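Local coordinates for putative carbohydrate-active enzyme (Uncultured organism, PDB 5WH8), which probably hydrolyses O-glycosidic bonds in cellulose, this chain being the glycoside hydrolase family 5 module of a longer protein, at residues Gln30-Ser35 against Ile266-Trp271; Thr207-Ser212 against Val235-Thr240; Tyr144-Glu149 against Glu162-Val167. All blocks are in the same frame, centred on the assembly; numbering follows the deposited sequence.

Contact 1. Residues Gln30-Ser35 against Ile266-Trp271; sequences QLRGMS and ISWVNW. With EDO (1,2-ethanediol), chain D; EDO (1,2-ethanediol), chain M.
Arg32 lays the aliphatic start of its side chain across the indole of Trp268: Arg32 CB stands 3.7 Å from the centroid of the six-membered ring in a CH-pi contact, and CG lies 3.6 Å from Trp268 CE2. With Trp268 CG between the backbone N and the carbonyl carbon (chi1 59°), the indole presents a face to Arg32. The guanidinium is fixed by the carbonyls of Gln309 and Pro310. On the same side of the sheet, Met34 and Asn270 lie alongside each other, with Met34 CE 3.4 Å from Asn270 OD1.

The backbones pair in parallel through Trp268 N to Leu31 O, Gly33 N to Trp268 O, Asn270 N to Gly33 O and Ser35 N to Asn270 O. This pairing joins the first and eighth strands and so closes the (beta/alpha)8 barrel.

Side chains extend the polar contacts where the strands begin. Ser267 OG accepts a nearly straight bond from Leu31 N at 2.8 Å (171°). Gln30 NE2 approaches Ile266 O from above the carbonyl plane at 2.9 Å and also bonds to Asp262 OD1, while Gln30 OE1 bonds to Ser312 OG. At the indole edge, Trp268 NE1 donates to O2 of an ethanediol, 2.9 Å away.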
loop_
_atom_site.group_PDB
_atom_site.type_symbol
_atom_site.label_atom_id
_atom_site.label_comp_id
_atom_site.label_asym_id
_atom_site.label_seq_id
_atom_site.Cartn_x
_atom_site.Cartn_y
_atom_site.Cartn_z
ATOM N N GLN A 30 -1.616 -12.719 -5.693
ATOM C CA GLN A 30 -0.463 -11.897 -5.292
ATOM C C GLN A 30 -0.423 -10.684 -6.234
ATOM O O GLN A 30 -0.256 -10.851 -7.444
ATOM C CB GLN A 30 0.852 -12.689 -5.379
ATOM C CG GLN A 30 2.090 -11.815 -5.107
ATOM C CD GLN A 30 3.404 -12.476 -5.427
ATOM O OE1 GLN A 30 3.533 -13.211 -6.408
ATOM N NE2 GLN A 30 4.408 -12.201 -4.607
ATOM N N LEU A 31 -0.561 -9.483 -5.675
ATOM C CA LEU A 31 -0.502 -8.224 -6.437
ATOM C C LEU A 31 0.881 -7.604 -6.304
ATOM O O LEU A 31 1.518 -7.754 -5.275
ATOM C CB LEU A 31 -1.539 -7.227 -5.929
ATOM C CG LEU A 31 -3.010 -7.666 -5.899
ATOM C CD1 LEU A 31 -3.877 -6.607 -5.219
ATOM C CD2 LEU A 31 -3.523 -8.018 -7.334
ATOM N N ARG A 32 1.313 -6.896 -7.352
ATOM C CA ARG A 32 2.602 -6.217 -7.388
ATOM C C ARG A 32 2.409 -4.794 -7.889
ATOM O O ARG A 32 1.774 -4.592 -8.924
ATOM C CB ARG A 32 3.590 -6.966 -8.303
ATOM C CG ARG A 32 3.668 -8.476 -7.998
ATOM C CD ARG A 32 4.555 -9.232 -9.015
ATOM N NE ARG A 32 4.053 -9.050 -10.370
ATOM C CZ ARG A 32 4.019 -9.985 -11.323
ATOM N NH1 ARG A 32 4.478 -11.222 -11.108
ATOM N NH2 ARG A 32 3.529 -9.669 -12.508
ATOM N N GLY A 33 2.938 -3.796 -7.184
ATOM C CA GLY A 33 2.801 -2.442 -7.696
ATOM C C GLY A 33 3.730 -1.412 -7.070
ATOM O O GLY A 33 4.808 -1.741 -6.538
ATOM N N MET A 34 3.285 -0.152 -7.115
ATOM C CA MET A 34 4.098 1.011 -6.732
ATOM C C MET A 34 3.367 1.898 -5.743
ATOM O O MET A 34 2.142 2.007 -5.776
ATOM C CB MET A 34 4.460 1.868 -7.949
ATOM C CG MET A 34 5.343 1.191 -8.978
ATOM S SD MET A 34 6.995 0.773 -8.357
ATOM C CE MET A 34 7.697 2.383 -7.952
ATOM N N SER A 35 4.141 2.510 -4.858
ATOM C CA SER A 35 3.671 3.560 -3.941
ATOM C C SER A 35 4.033 4.962 -4.421
ATOM O O SER A 35 5.126 5.192 -4.935
ATOM C CB SER A 35 4.274 3.368 -2.542
ATOM O OG SER A 35 3.745 4.291 -1.593
ATOM N N ILE A 266 2.647 -13.365 -1.158
ATOM C CA ILE A 266 2.495 -12.098 -0.438
ATOM C C ILE A 266 2.623 -10.935 -1.435
ATOM O O ILE A 266 3.606 -10.850 -2.181
ATOM C CB ILE A 266 3.539 -11.980 0.694
ATOM C CG1 ILE A 266 3.199 -12.980 1.800
ATOM C CG2 ILE A 266 3.617 -10.559 1.278
ATOM C CD1 ILE A 266 4.264 -13.121 2.859
ATOM N N SER A 267 1.618 -10.059 -1.424
ATOM C CA SER A 267 1.590 -8.881 -2.288
ATOM C C SER A 267 2.610 -7.837 -1.848
ATOM O O SER A 267 2.916 -7.717 -0.636
ATOM C CB SER A 267 0.189 -8.254 -2.302
ATOM O OG SER A 267 -0.786 -9.128 -2.881
ATOM N N TRP A 268 3.109 -7.068 -2.830
ATOM C CA TRP A 268 4.156 -6.077 -2.576
ATOM C C TRP A 268 3.988 -4.787 -3.364
ATOM O O TRP A 268 3.449 -4.782 -4.478
ATOM C CB TRP A 268 5.543 -6.682 -2.846
ATOM C CG TRP A 268 5.934 -7.237 -4.177
ATOM C CD1 TRP A 268 6.111 -8.559 -4.474
ATOM C CD2 TRP A 268 6.345 -6.510 -5.357
ATOM N NE1 TRP A 268 6.572 -8.707 -5.753
ATOM C CE2 TRP A 268 6.725 -7.472 -6.322
ATOM C CE3 TRP A 268 6.419 -5.145 -5.698
ATOM C CZ2 TRP A 268 7.189 -7.119 -7.581
ATOM C CZ3 TRP A 268 6.851 -4.804 -6.953
ATOM C CH2 TRP A 268 7.240 -5.782 -7.878
ATOM N N VAL A 269 4.437 -3.697 -2.729
ATOM C CA VAL A 269 4.323 -2.342 -3.247
ATOM C C VAL A 269 5.668 -1.631 -3.001
ATOM O O VAL A 269 6.097 -1.501 -1.867
ATOM C CB VAL A 269 3.190 -1.575 -2.561
ATOM C CG1 VAL A 269 3.049 -0.185 -3.136
ATOM C CG2 VAL A 269 1.851 -2.343 -2.680
ATOM N N ASN A 270 6.314 -1.177 -4.066
ATOM C CA ASN A 270 7.649 -0.558 -3.982
ATOM C C ASN A 270 7.618 0.950 -3.716
ATOM O O ASN A 270 6.855 1.695 -4.362
ATOM C CB ASN A 270 8.432 -0.821 -5.296
ATOM C CG ASN A 270 9.801 -0.177 -5.319
ATOM O OD1 ASN A 270 10.055 0.728 -6.104
ATOM N ND2 ASN A 270 10.702 -0.651 -4.466
ATOM N N TRP A 271 8.483 1.392 -2.808
ATOM C CA TRP A 271 8.767 2.813 -2.558
ATOM C C TRP A 271 9.941 3.296 -3.431
ATOM O O TRP A 271 11.042 2.759 -3.262
ATOM C CB TRP A 271 9.124 3.009 -1.087
ATOM C CG TRP A 271 9.280 4.453 -0.693
ATOM C CD1 TRP A 271 10.424 5.173 -0.724
ATOM C CD2 TRP A 271 8.260 5.322 -0.190
ATOM N NE1 TRP A 271 10.184 6.453 -0.276
ATOM C CE2 TRP A 271 8.859 6.569 0.042
ATOM C CE3 TRP A 271 6.889 5.172 0.064
ATOM C CZ2 TRP A 271 8.137 7.665 0.519
ATOM C CZ3 TRP A 271 6.181 6.253 0.537
ATOM C CH2 TRP A 271 6.808 7.477 0.772
HETATM C C1 EDO D . 8.217 -11.536 -9.439
HETATM O O1 EDO D . 7.825 -12.922 -9.311
HETATM C C2 EDO D . 8.414 -10.932 -8.052
HETATM O O2 EDO D . 7.211 -11.064 -7.282
HETATM C C1 EDO M . 12.053 8.922 1.803
HETATM O O1 EDO M . 12.456 8.403 0.523
HETATM C C2 EDO M . 12.733 10.247 2.185
HETATM O O2 EDO M . 12.876 11.148 1.070
#

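Contact 2. Residues Thr207-Ser212 against Val235-Thr240; sequences TLHFYS and VTEFGT
His209 carries Glu237 CB over the centre of one imidazole face, 3.4 Å from the ring centroid, while Thr236 OG1 lies in the ring plane and accepts from His209 NE2 at 2.7 Å; His209 ND1 bonds to Glu149 OE2. The phenol of Tyr211 has the peptide N of Gly239 over its face. At its edge Tyr211 OH donates to Glu237 OE2 at 2.7 Å, reaching the anti side of a carboxylate turned nearly perpendicular to the ring (89°). On the other side of the sheet, Phe238 CB sits over the centre of the Phe210 ring, 3.5 Å from its centroid; the two rings are close to parallel but slid apart.

Thr236 is an extra residue in the register between Leu208-Val235 and His209-Glu237, and its helical backbone angles interrupt regular pairing. Leu208 O is left buried without a hydrogen-bond partner, 3.2 Å from Val235 CA. Parallel pairing resumes with Gly239 N to Phe210 O (3.1 Å) and Ser212 N to Gly239 O.

The strands belong to the beta-alpha-beta unit formed with helix 217-228. Leu208 and Phe210 pack against that helix, Phe210 also stacks on Trp257 of helix 251-263, and Glu237, salt-bridged to Arg64, touches Trp271 of strand 268-273.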
loop_
_atom_site.group_PDB
_atom_site.type_symbol
_atom_site.label_atom_id
_atom_site.label_comp_id
_atom_site.label_asym_id
_atom_site.label_seq_id
_atom_site.Cartn_x
_atom_site.Cartn_y
_atom_site.Cartn_z
ATOM N N THR A 207 0.354 -5.222 8.111
ATOM C CA THR A 207 1.454 -4.628 7.365
ATOM C C THR A 207 2.831 -5.146 7.767
ATOM O O THR A 207 3.178 -5.192 8.954
ATOM C CB THR A 207 1.437 -3.137 7.573
ATOM O OG1 THR A 207 0.117 -2.655 7.346
ATOM C CG2 THR A 207 2.411 -2.421 6.664
ATOM N N LEU A 208 3.622 -5.485 6.755
ATOM C CA LEU A 208 5.041 -5.763 6.889
ATOM C C LEU A 208 5.813 -4.811 5.956
ATOM O O LEU A 208 5.513 -4.743 4.766
ATOM C CB LEU A 208 5.341 -7.226 6.515
ATOM C CG LEU A 208 6.804 -7.654 6.543
ATOM C CD1 LEU A 208 7.353 -7.637 7.984
ATOM C CD2 LEU A 208 6.978 -9.023 5.839
ATOM N N HIS A 209 6.780 -4.075 6.495
ATOM C CA HIS A 209 7.639 -3.192 5.685
ATOM C C HIS A 209 9.101 -3.615 5.821
ATOM O O HIS A 209 9.589 -3.855 6.939
ATOM C CB HIS A 209 7.523 -1.732 6.102
ATOM C CG HIS A 209 6.249 -1.070 5.671
ATOM N ND1 HIS A 209 5.994 0.256 5.926
ATOM C CD2 HIS A 209 5.172 -1.537 5.000
ATOM C CE1 HIS A 209 4.811 0.578 5.450
ATOM N NE2 HIS A 209 4.278 -0.498 4.892
ATOM N N PHE A 210 9.801 -3.702 4.691
ATOM C CA PHE A 210 11.237 -4.004 4.718
ATOM C C PHE A 210 11.994 -3.152 3.733
ATOM O O PHE A 210 11.434 -2.698 2.745
ATOM C CB PHE A 210 11.513 -5.499 4.436
ATOM C CG PHE A 210 11.348 -5.914 2.984
ATOM C CD1 PHE A 210 12.412 -5.786 2.098
ATOM C CD2 PHE A 210 10.169 -6.468 2.502
ATOM C CE1 PHE A 210 12.293 -6.130 0.767
ATOM C CE2 PHE A 210 10.059 -6.816 1.156
ATOM C CZ PHE A 210 11.134 -6.656 0.303
ATOM N N TYR A 211 13.280 -2.969 4.023
ATOM C CA TYR A 211 14.213 -2.278 3.148
ATOM C C TYR A 211 15.443 -3.194 3.012
ATOM O O TYR A 211 16.052 -3.584 4.008
ATOM C CB TYR A 211 14.546 -0.872 3.702
ATOM C CG TYR A 211 13.494 0.135 3.303
ATOM C CD1 TYR A 211 12.271 0.180 3.948
ATOM C CD2 TYR A 211 13.707 0.973 2.215
ATOM C CE1 TYR A 211 11.270 1.064 3.537
ATOM C CE2 TYR A 211 12.732 1.853 1.793
ATOM C CZ TYR A 211 11.523 1.897 2.454
ATOM O OH TYR A 211 10.558 2.765 1.985
ATOM N N SER A 212 15.772 -3.568 1.779
ATOM C CA SER A 212 16.703 -4.679 1.557
ATOM C C SER A 212 18.147 -4.364 1.973
ATOM O O SER A 212 18.958 -5.284 2.122
ATOM C CB SER A 212 16.648 -5.133 0.096
ATOM O OG SER A 212 17.198 -4.207 -0.781
ATOM N N VAL A 235 2.832 -6.610 2.091
ATOM C CA VAL A 235 3.968 -5.674 2.088
ATOM C C VAL A 235 3.537 -4.391 1.350
ATOM O O VAL A 235 3.737 -4.259 0.140
ATOM C CB VAL A 235 5.230 -6.326 1.482
ATOM C CG1 VAL A 235 6.389 -5.334 1.349
ATOM C CG2 VAL A 235 5.678 -7.485 2.370
ATOM N N THR A 236 2.972 -3.432 2.086
ATOM C CA THR A 236 2.460 -2.213 1.457
ATOM C C THR A 236 3.588 -1.223 1.161
ATOM O O THR A 236 3.359 -0.217 0.508
ATOM C CB THR A 236 1.401 -1.504 2.308
ATOM O OG1 THR A 236 1.982 -1.122 3.554
ATOM C CG2 THR A 236 0.159 -2.397 2.588
ATOM N N GLU A 237 4.803 -1.500 1.638
ATOM C CA GLU A 237 5.954 -0.665 1.321
ATOM C C GLU A 237 7.252 -1.461 1.475
ATOM O O GLU A 237 7.484 -2.065 2.523
ATOM C CB GLU A 237 5.998 0.580 2.220
ATOM C CG GLU A 237 6.961 1.666 1.739
ATOM C CD GLU A 237 7.049 2.834 2.717
ATOM O OE1 GLU A 237 6.003 3.462 3.028
ATOM O OE2 GLU A 237 8.175 3.110 3.171
ATOM N N PHE A 238 8.114 -1.443 0.459
ATOM C CA PHE A 238 9.480 -1.899 0.633
ATOM C C PHE A 238 10.392 -1.118 -0.299
ATOM O O PHE A 238 9.946 -0.553 -1.300
ATOM C CB PHE A 238 9.636 -3.404 0.349
ATOM C CG PHE A 238 9.628 -3.718 -1.134
ATOM C CD1 PHE A 238 8.415 -3.836 -1.797
ATOM C CD2 PHE A 238 10.799 -3.864 -1.869
ATOM C CE1 PHE A 238 8.362 -4.082 -3.157
ATOM C CE2 PHE A 238 10.750 -4.082 -3.235
ATOM C CZ PHE A 238 9.523 -4.220 -3.871
ATOM N N GLY A 239 11.679 -1.147 0.021
ATOM C CA GLY A 239 12.690 -0.493 -0.796
ATOM C C GLY A 239 13.879 -1.379 -1.092
ATOM O O GLY A 239 14.118 -2.405 -0.443
ATOM N N THR A 240 14.647 -0.954 -2.086
ATOM C CA THR A 240 15.850 -1.656 -2.514
ATOM C C THR A 240 17.101 -1.101 -1.832
ATOM O O THR A 240 18.206 -1.559 -2.085
ATOM C CB THR A 240 16.021 -1.526 -4.030
ATOM O OG1 THR A 240 16.071 -0.124 -4.343
ATOM C CG2 THR A 240 14.878 -2.172 -4.776
#

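Contact 3. Residues Tyr144-Glu149 against Glu162-Val167; sequences YEICNE and EYAEAV
Tyr163 reaches out from its helix to place its phenol beside the chain leaving the strand at Ile146 and Cys147. With CG anti to the backbone N (chi1 170°), the ring extends toward the 144-149 segment, and Tyr163 OH donates to Ile146 O at 2.6 Å. That oxygen lies at the edge of the ring near its plane, and the hydroxyl is tilted 26° from the carbonyl plane.

Cys147 approaches the same ring at a slant. Its SG is 3.7 Å from Tyr163 CE2 and 4.6 Å from the ring centroid, an oblique sulfur-aromatic contact. Within the helix, Val167 CG2 covers one face of the phenol toward its rim.

Ile146 is directed toward the helix, and both its branches touch it. CD1 meets the methyl CB of Ala164 at 3.9 Å and passes 4.1 Å from Tyr163 CE2, whereas CG2 touches Val167 CG1 at 3.9 Å as the two side chains slide past each other in opposite directions. Tyr163 and Val167 also pack on Leu122 of helix 122-135, which places the contact in the layer between the barrel strands and the surrounding helices.

Strand 142-145 and helix 157-172 are the first two elements of a beta-alpha-beta unit, and the chain leaving the strand carries the Asn148-Glu149 pair characteristic of family 5. In this family the glutamate of that pair is normally the general acid/base. Apolar packing holds Ile146 against the helix, while the phenol hydroxyl satisfies a buried carbonyl; together they tie down the backbone three residues before the probable acid/base Glu149.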
loop_
_atom_site.group_PDB
_atom_site.type_symbol
_atom_site.label_atom_id
_atom_site.label_comp_id
_atom_site.label_asym_id
_atom_site.label_seq_id
_atom_site.Cartn_x
_atom_site.Cartn_y
_atom_site.Cartn_z
ATOM N N TYR A 144 -8.049 -0.242 2.420
ATOM C CA TYR A 144 -7.881 0.822 3.417
ATOM C C TYR A 144 -6.695 0.526 4.354
ATOM O O TYR A 144 -6.753 -0.390 5.182
ATOM C CB TYR A 144 -9.199 0.979 4.225
ATOM C CG TYR A 144 -10.455 1.300 3.397
ATOM C CD1 TYR A 144 -10.418 2.215 2.337
ATOM C CD2 TYR A 144 -11.684 0.717 3.715
ATOM C CE1 TYR A 144 -11.572 2.529 1.628
ATOM C CE2 TYR A 144 -12.819 1.003 3.007
ATOM C CZ TYR A 144 -12.762 1.910 1.959
ATOM O OH TYR A 144 -13.913 2.224 1.268
ATOM N N GLU A 145 -5.605 1.291 4.220
ATOM C CA GLU A 145 -4.418 1.134 5.066
ATOM C C GLU A 145 -4.480 2.213 6.156
ATOM O O GLU A 145 -4.169 3.380 5.901
ATOM C CB GLU A 145 -3.136 1.235 4.220
ATOM C CG GLU A 145 -1.839 1.068 5.016
ATOM C CD GLU A 145 -0.582 1.022 4.163
ATOM O OE1 GLU A 145 -0.669 1.257 2.939
ATOM O OE2 GLU A 145 0.511 0.790 4.735
ATOM N N ILE A 146 -4.906 1.825 7.362
ATOM C CA ILE A 146 -5.377 2.785 8.364
ATOM C C ILE A 146 -4.246 3.489 9.166
ATOM O O ILE A 146 -4.525 4.520 9.804
ATOM C CB ILE A 146 -6.415 2.102 9.340
ATOM C CG1 ILE A 146 -5.835 0.833 9.984
ATOM C CG2 ILE A 146 -7.712 1.794 8.595
ATOM C CD1 ILE A 146 -6.665 0.311 11.198
ATOM N N CYS A 147 -3.020 2.961 9.144
ATOM C CA CYS A 147 -1.852 3.602 9.799
ATOM C C CYS A 147 -0.507 3.019 9.325
ATOM O O CYS A 147 -0.009 2.043 9.869
ATOM C CB CYS A 147 -1.936 3.494 11.341
ATOM S SG CYS A 147 -2.246 1.839 12.009
ATOM N N ASN A 148 0.089 3.675 8.340
ATOM C CA ASN A 148 1.358 3.251 7.710
ATOM C C ASN A 148 2.407 2.544 8.606
ATOM O O ASN A 148 2.637 1.321 8.479
ATOM C CB ASN A 148 1.983 4.505 7.074
ATOM C CG ASN A 148 3.394 4.289 6.553
ATOM O OD1 ASN A 148 3.649 3.365 5.786
ATOM N ND2 ASN A 148 4.317 5.166 6.954
ATOM N N GLU A 149 3.073 3.318 9.461
ATOM C CA GLU A 149 4.185 2.827 10.303
ATOM C C GLU A 149 4.109 3.355 11.732
ATOM O O GLU A 149 4.741 4.368 12.067
ATOM C CB GLU A 149 5.555 3.206 9.711
ATOM C CG GLU A 149 5.916 2.342 8.504
ATOM C CD GLU A 149 7.261 2.689 7.899
ATOM O OE1 GLU A 149 7.953 3.606 8.400
ATOM O OE2 GLU A 149 7.663 2.036 6.909
ATOM N N GLU A 162 -5.759 -0.564 19.971
ATOM C CA GLU A 162 -6.770 0.381 20.426
ATOM C C GLU A 162 -7.111 1.416 19.347
ATOM O O GLU A 162 -8.270 1.771 19.175
ATOM C CB GLU A 162 -6.320 1.067 21.723
ATOM C CG GLU A 162 -6.391 0.072 22.893
ATOM C CD GLU A 162 -6.036 0.657 24.251
ATOM O OE1 GLU A 162 -5.131 1.510 24.345
ATOM O OE2 GLU A 162 -6.672 0.234 25.241
ATOM N N TYR A 163 -6.106 1.874 18.603
ATOM C CA TYR A 163 -6.351 2.740 17.448
ATOM C C TYR A 163 -7.258 2.048 16.438
ATOM O O TYR A 163 -8.235 2.628 15.971
ATOM C CB TYR A 163 -5.023 3.146 16.778
ATOM C CG TYR A 163 -5.187 3.840 15.426
ATOM C CD1 TYR A 163 -5.498 5.184 15.356
ATOM C CD2 TYR A 163 -5.066 3.133 14.230
ATOM C CE1 TYR A 163 -5.654 5.822 14.141
ATOM C CE2 TYR A 163 -5.232 3.762 13.001
ATOM C CZ TYR A 163 -5.532 5.102 12.967
ATOM O OH TYR A 163 -5.717 5.768 11.774
ATOM N N ALA A 164 -6.913 0.811 16.090
ATOM C CA ALA A 164 -7.675 0.061 15.095
ATOM C C ALA A 164 -9.110 -0.187 15.566
ATOM O O ALA A 164 -10.045 -0.174 14.767
ATOM C CB ALA A 164 -6.985 -1.259 14.788
ATOM N N GLU A 165 -9.285 -0.436 16.859
ATOM C CA GLU A 165 -10.622 -0.684 17.389
ATOM C C GLU A 165 -11.457 0.609 17.455
ATOM O O GLU A 165 -12.686 0.544 17.606
ATOM C CB GLU A 165 -10.501 -1.387 18.749
ATOM C CG GLU A 165 -10.045 -2.838 18.583
ATOM C CD GLU A 165 -9.740 -3.576 19.872
ATOM O OE1 GLU A 165 -9.646 -2.942 20.946
ATOM O OE2 GLU A 165 -9.568 -4.811 19.791
ATOM N N ALA A 166 -10.807 1.767 17.306
ATOM C CA ALA A 166 -11.503 3.062 17.144
ATOM C C ALA A 166 -11.897 3.326 15.688
ATOM O O ALA A 166 -13.017 3.770 15.398
ATOM C CB ALA A 166 -10.623 4.223 17.674
ATOM N N VAL A 167 -10.981 3.060 14.767
ATOM C CA VAL A 167 -11.206 3.374 13.354
ATOM C C VAL A 167 -12.012 2.305 12.591
ATOM O O VAL A 167 -12.823 2.644 11.731
ATOM C CB VAL A 167 -9.824 3.616 12.632
ATOM C CG1 VAL A 167 -9.973 3.677 11.135
ATOM C CG2 VAL A 167 -9.150 4.900 13.178
#

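How the contacts relate
Contacts 1 and 2 are neighbours in the barrel wall, their centres about 9 Å apart, and strands 233-239 and 268-273 join them through probable hydrogen bonds such as Trp271 N to Phe238 O at 2.9 Å. Contact 3 lies about 18 Å from contact 2 between centres, yet residues of 144-149 that do not touch the helix reach contact 2: His209 ND1 meets Glu149 OE2 at 2.6 Å, and Thr236 OG1 meets Glu145 OE2 at 2.7 Å. Glu149 CD and Glu237 CD are 5.2 Å apart, consistent with the acid/base and nucleophile pair of retaining family 5 enzymes. Contact 1 supplies Trp271 to the same probable active-site region.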